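Local coordinates for lipase, class 3 (Penicillium roqueforti FM164, PDB 6L7N), which probably hydrolyses the ester bonds of lipids such as triacylglycerols, as a fungal class 3 lipase with an alpha/beta-hydrolase fold, at residues A20-A25 with S66-V71; L80-S85 with G116-V121. All coordinates share one frame; numbering follows the deposited sequence.

Contact 1. Residues A20-A25 with S66-V71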
loop_
_atom_site.group_PDB
_atom_site.type_symbol
_atom_site.label_atom_id
_atom_site.label_comp_id
_atom_site.label_asym_id
_atom_site.label_seq_id
_atom_site.Cartn_x
_atom_site.Cartn_y
_atom_site.Cartn_z
ATOM N N ALA A 20 -5.891 -3.145 6.477
ATOM C CA ALA A 20 -6.094 -3.388 7.904
ATOM C C ALA A 20 -6.085 -4.882 8.209
ATOM O O ALA A 20 -5.529 -5.319 9.220
ATOM C CB ALA A 20 -7.406 -2.748 8.369
ATOM N N ALA A 21 -6.700 -5.682 7.346
ATOM C CA ALA A 21 -6.694 -7.123 7.575
ATOM C C ALA A 21 -5.285 -7.694 7.466
ATOM O O ALA A 21 -4.945 -8.642 8.180
ATOM C CB ALA A 21 -7.636 -7.808 6.587
ATOM N N ALA A 22 -4.449 -7.112 6.602
ATOM C CA ALA A 22 -3.086 -7.608 6.443
ATOM C C ALA A 22 -2.299 -7.631 7.749
ATOM O O ALA A 22 -1.316 -8.369 7.854
ATOM C CB ALA A 22 -2.304 -6.755 5.434
ATOM N N TYR A 23 -2.684 -6.830 8.735
ATOM C CA TYR A 23 -1.934 -6.828 9.982
ATOM C C TYR A 23 -2.259 -8.010 10.883
ATOM O O TYR A 23 -1.519 -8.247 11.839
ATOM C CB TYR A 23 -2.185 -5.534 10.748
ATOM C CG TYR A 23 -1.365 -4.377 10.213
ATOM C CD1 TYR A 23 -0.082 -4.136 10.681
ATOM C CD2 TYR A 23 -1.873 -3.536 9.232
ATOM C CE1 TYR A 23 0.672 -3.067 10.189
ATOM C CE2 TYR A 23 -1.126 -2.470 8.730
ATOM C CZ TYR A 23 0.144 -2.246 9.213
ATOM O OH TYR A 23 0.881 -1.187 8.720
ATOM N N TYR A 24 -3.322 -8.762 10.596
ATOM C CA TYR A 24 -3.787 -9.829 11.480
ATOM C C TYR A 24 -3.120 -11.147 11.117
ATOM O O TYR A 24 -3.362 -11.685 10.029
ATOM C CB TYR A 24 -5.304 -9.995 11.386
ATOM C CG TYR A 24 -6.099 -8.904 12.038
ATOM C CD1 TYR A 24 -6.354 -7.727 11.364
ATOM C CD2 TYR A 24 -6.606 -9.055 13.324
ATOM C CE1 TYR A 24 -7.081 -6.724 11.936
ATOM C CE2 TYR A 24 -7.345 -8.047 13.914
ATOM C CZ TYR A 24 -7.584 -6.885 13.212
ATOM O OH TYR A 24 -8.305 -5.862 13.776
ATOM N N ALA A 25 -2.323 -11.692 12.046
ATOM C CA ALA A 25 -1.741 -13.017 11.842
ATOM C C ALA A 25 -2.802 -14.055 11.527
ATOM O O ALA A 25 -2.546 -14.993 10.761
ATOM C CB ALA A 25 -0.950 -13.458 13.070
ATOM N N SER A 66 4.408 -9.978 5.144
ATOM C CA SER A 66 3.328 -10.959 5.155
ATOM C C SER A 66 2.177 -10.421 4.312
ATOM O O SER A 66 2.181 -9.268 3.882
ATOM C CB SER A 66 2.884 -11.279 6.587
ATOM O OG SER A 66 2.544 -10.106 7.294
ATOM N N GLY A 67 1.191 -11.260 4.044
ATOM C CA GLY A 67 0.061 -10.795 3.268
ATOM C C GLY A 67 -0.769 -11.941 2.732
ATOM O O GLY A 67 -0.636 -13.091 3.151
ATOM N N PHE A 68 -1.613 -11.590 1.771
ATOM C CA PHE A 68 -2.575 -12.570 1.279
ATOM C C PHE A 68 -3.071 -12.178 -0.102
ATOM O O PHE A 68 -2.988 -11.019 -0.514
ATOM C CB PHE A 68 -3.761 -12.725 2.239
ATOM C CG PHE A 68 -4.554 -11.448 2.466
ATOM C CD1 PHE A 68 -5.520 -11.024 1.560
ATOM C CD2 PHE A 68 -4.349 -10.694 3.615
ATOM C CE1 PHE A 68 -6.264 -9.852 1.791
ATOM C CE2 PHE A 68 -5.076 -9.531 3.853
ATOM C CZ PHE A 68 -6.042 -9.103 2.944
ATOM N N ILE A 69 -3.579 -13.184 -0.811
ATOM C CA ILE A 69 -4.420 -13.014 -1.989
ATOM C C ILE A 69 -5.810 -13.515 -1.616
ATOM O O ILE A 69 -5.968 -14.680 -1.225
ATOM C CB ILE A 69 -3.874 -13.777 -3.203
ATOM C CG1 ILE A 69 -2.395 -13.427 -3.453
ATOM C CG2 ILE A 69 -4.755 -13.549 -4.431
ATOM C CD1 ILE A 69 -1.772 -14.208 -4.608
ATOM N N ALA A 70 -6.799 -12.629 -1.718
ATOM C CA ALA A 70 -8.192 -12.943 -1.416
ATOM C C ALA A 70 -9.059 -12.620 -2.622
ATOM O O ALA A 70 -8.641 -11.907 -3.535
ATOM C CB ALA A 70 -8.705 -12.165 -0.203
ATOM N N VAL A 71 -10.275 -13.155 -2.635
ATOM C CA VAL A 71 -11.227 -12.876 -3.704
ATOM C C VAL A 71 -12.479 -12.263 -3.099
ATOM O O VAL A 71 -13.024 -12.784 -2.116
ATOM C CB VAL A 71 -11.572 -14.130 -4.533
ATOM C CG1 VAL A 71 -12.850 -13.869 -5.310
ATOM C CG2 VAL A 71 -10.433 -14.452 -5.537
#
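F68 of strand 66-71 meets A21 and A22 of helix 6-22, and the CE2 corner of its ring, with CZ beside it, does the touching. The ring comes in edge first: A22 N lies 3.7 Å from F68 CE2, close to the ring plane, and the carbonyl carbon of A21 meets the same edge. Two methyl groups complete the tight part, A21 CB at 4.1 Å and A22 CB at 4.2 Å from F68 CE2. The ring is carried there by a first torsion that tucks CG into the notch flanked by the residue's own N and C (chi1 60°). Alanines let the helix come this close to the strand, with the CA atoms of A22 and G67 5.5 Å apart; G67 itself puts no side chain between them. Packing is looser toward S66, whose OG stays 4.3 Å from A22 O, too far for a hydrogen bond. Beyond A22, Y23 turns away and bonds through OH to H146 ND1, while Y24, at the N-cap of the next helix, bonds through OH to N42 and K40. A25 reaches the solvent-exposed side. Apolar packing of an N-terminal helix against an antiparallel strand of the central mixed sheet fits the alpha/beta-hydrolase fold of class 3 lipases.

Contact 2. Residues L80-S85 with G116-V121; sequences LSFRGS and GSWVLV
F82 and W118 carry most of this contact, in which strand 77-83 of the central sheet of an alpha/beta-hydrolase fold is covered by helix 112-135. F82 sends its ring from the strand toward the helix, and its far corner, CZ, lies 3.7 Å from W118 CZ3 and 3.8 Å from W118 CE3. The two planes are almost perpendicular, at 88°, yet the approach is oblique, with the centroid of the indole six-membered ring 5.9 Å from that of F82. W118 reaches across because its CG stands anti to the backbone N (chi1 166°), which brings the benzene side of the indole to the phenyl ring. On the pyrrole side, NE1 donates a hydrogen bond to D159 OD2. W115 meets the W118 ring system edge-to-face. From helix 148-161, A156 touches both F82 and W118, and V152 touches F82. F82 also reaches the probable nucleophile elbow, the sharp strand-to-helix turn bearing S147. One turn along from W118, V121 supplies the third share, its CG2 lying near the plane of the phenyl ring, 4.3 Å from F82 CE1.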
loop_
_atom_site.group_PDB
_atom_site.type_symbol
_atom_site.label_atom_id
_atom_site.label_comp_id
_atom_site.label_asym_id
_atom_site.label_seq_id
_atom_site.Cartn_x
_atom_site.Cartn_y
_atom_site.Cartn_z
ATOM N N LEU A 80 -4.536 -8.422 -3.601
ATOM C CA LEU A 80 -3.200 -8.780 -3.156
ATOM C C LEU A 80 -2.816 -7.747 -2.110
ATOM O O LEU A 80 -2.622 -6.578 -2.449
ATOM C CB LEU A 80 -2.218 -8.760 -4.325
ATOM C CG LEU A 80 -0.732 -8.940 -4.006
ATOM C CD1 LEU A 80 -0.494 -10.180 -3.140
ATOM C CD2 LEU A 80 0.046 -9.009 -5.331
ATOM N N SER A 81 -2.696 -8.175 -0.855
ATOM C CA SER A 81 -2.471 -7.267 0.262
ATOM C C SER A 81 -1.132 -7.564 0.918
ATOM O O SER A 81 -0.827 -8.733 1.207
ATOM C CB SER A 81 -3.590 -7.389 1.293
ATOM O OG SER A 81 -3.254 -6.695 2.478
ATOM N N PHE A 82 -0.355 -6.500 1.169
ATOM C CA PHE A 82 0.966 -6.592 1.784
ATOM C C PHE A 82 1.020 -5.850 3.112
ATOM O O PHE A 82 0.603 -4.686 3.197
ATOM C CB PHE A 82 2.054 -5.991 0.879
ATOM C CG PHE A 82 2.305 -6.753 -0.377
ATOM C CD1 PHE A 82 3.131 -7.863 -0.382
ATOM C CD2 PHE A 82 1.737 -6.339 -1.569
ATOM C CE1 PHE A 82 3.368 -8.557 -1.558
ATOM C CE2 PHE A 82 1.973 -7.016 -2.734
ATOM C CZ PHE A 82 2.790 -8.137 -2.733
ATOM N N ARG A 83 1.570 -6.510 4.126
ATOM C CA ARG A 83 2.009 -5.887 5.366
ATOM C C ARG A 83 3.526 -5.995 5.434
ATOM O O ARG A 83 4.087 -7.083 5.246
ATOM C CB ARG A 83 1.365 -6.568 6.586
ATOM C CG ARG A 83 1.556 -5.825 7.899
ATOM C CD ARG A 83 1.945 -6.769 9.053
ATOM N NE ARG A 83 3.336 -7.200 8.947
ATOM C CZ ARG A 83 3.837 -8.292 9.510
ATOM N NH1 ARG A 83 5.123 -8.599 9.345
ATOM N NH2 ARG A 83 3.067 -9.069 10.258
ATOM N N GLY A 84 4.190 -4.871 5.679
ATOM C CA GLY A 84 5.623 -4.855 5.871
ATOM C C GLY A 84 5.986 -4.975 7.336
ATOM O O GLY A 84 5.155 -5.269 8.197
ATOM N N SER A 85 7.262 -4.723 7.624
ATOM C CA SER A 85 7.695 -4.730 9.008
ATOM C C SER A 85 6.893 -3.714 9.809
ATOM O O SER A 85 6.678 -2.586 9.364
ATOM C CB SER A 85 9.181 -4.407 9.102
ATOM O OG SER A 85 9.524 -4.149 10.450
ATOM N N GLY A 116 13.668 -5.781 -2.574
ATOM C CA GLY A 116 14.061 -7.093 -2.087
ATOM C C GLY A 116 12.909 -7.846 -1.453
ATOM O O GLY A 116 12.764 -9.062 -1.644
ATOM N N SER A 117 12.066 -7.134 -0.692
ATOM C CA SER A 117 10.921 -7.801 -0.078
ATOM C C SER A 117 9.953 -8.315 -1.143
ATOM O O SER A 117 9.368 -9.394 -0.992
ATOM C CB SER A 117 10.214 -6.857 0.895
ATOM O OG SER A 117 11.107 -6.422 1.911
ATOM N N TRP A 118 9.773 -7.558 -2.230
ATOM C CA TRP A 118 8.916 -8.049 -3.312
ATOM C C TRP A 118 9.556 -9.226 -4.055
ATOM O O TRP A 118 8.877 -10.221 -4.346
ATOM C CB TRP A 118 8.560 -6.918 -4.288
ATOM C CG TRP A 118 7.959 -7.377 -5.602
ATOM C CD1 TRP A 118 8.418 -7.084 -6.859
ATOM C CD2 TRP A 118 6.786 -8.199 -5.791
ATOM N NE1 TRP A 118 7.610 -7.677 -7.813
ATOM C CE2 TRP A 118 6.604 -8.361 -7.183
ATOM C CE3 TRP A 118 5.873 -8.805 -4.921
ATOM C CZ2 TRP A 118 5.554 -9.116 -7.721
ATOM C CZ3 TRP A 118 4.842 -9.548 -5.457
ATOM C CH2 TRP A 118 4.685 -9.692 -6.839
ATOM N N VAL A 119 10.850 -9.136 -4.385
ATOM C CA VAL A 119 11.453 -10.215 -5.169
ATOM C C VAL A 119 11.433 -11.512 -4.375
ATOM O O VAL A 119 11.337 -12.597 -4.961
ATOM C CB VAL A 119 12.887 -9.881 -5.632
ATOM C CG1 VAL A 119 12.878 -8.852 -6.739
ATOM C CG2 VAL A 119 13.725 -9.437 -4.488
ATOM N N LEU A 120 11.481 -11.423 -3.036
ATOM C CA LEU A 120 11.470 -12.630 -2.207
ATOM C C LEU A 120 10.186 -13.444 -2.369
ATOM O O LEU A 120 10.222 -14.682 -2.293
ATOM C CB LEU A 120 11.664 -12.244 -0.740
ATOM C CG LEU A 120 12.050 -13.381 0.203
ATOM C CD1 LEU A 120 13.485 -13.804 -0.064
ATOM C CD2 LEU A 120 11.855 -12.970 1.655
ATOM N N VAL A 121 9.047 -12.781 -2.578
ATOM C CA VAL A 121 7.747 -13.457 -2.665
ATOM C C VAL A 121 7.206 -13.521 -4.092
ATOM O O VAL A 121 6.201 -14.227 -4.340
ATOM C CB VAL A 121 6.705 -12.788 -1.740
ATOM C CG1 VAL A 121 7.021 -13.070 -0.296
ATOM C CG2 VAL A 121 6.637 -11.281 -1.991
#

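Overall arrangement
From the N terminus, helix 6-22 comes first; contact 1 sets this helix on strand 66-72, closing a loop of 40 residues that includes strand 52-57. The chain then turns back into strand 77-83, the antiparallel neighbour of 66-72. Contact 2 opens on this strand and closes a second loop, of 30 residues, when helix 112-135 returns to it. The loops are in series, neither nesting nor crossing. Paired strands join them: S66 O lies 2.8 Å from R83 N and F68 O lies 2.9 Å from S81 N, both probable hydrogen bonds. A22 also packs on S81. The two contacts thus fasten helix 6-22 and helix 112-135 to neighbouring strands of one sheet.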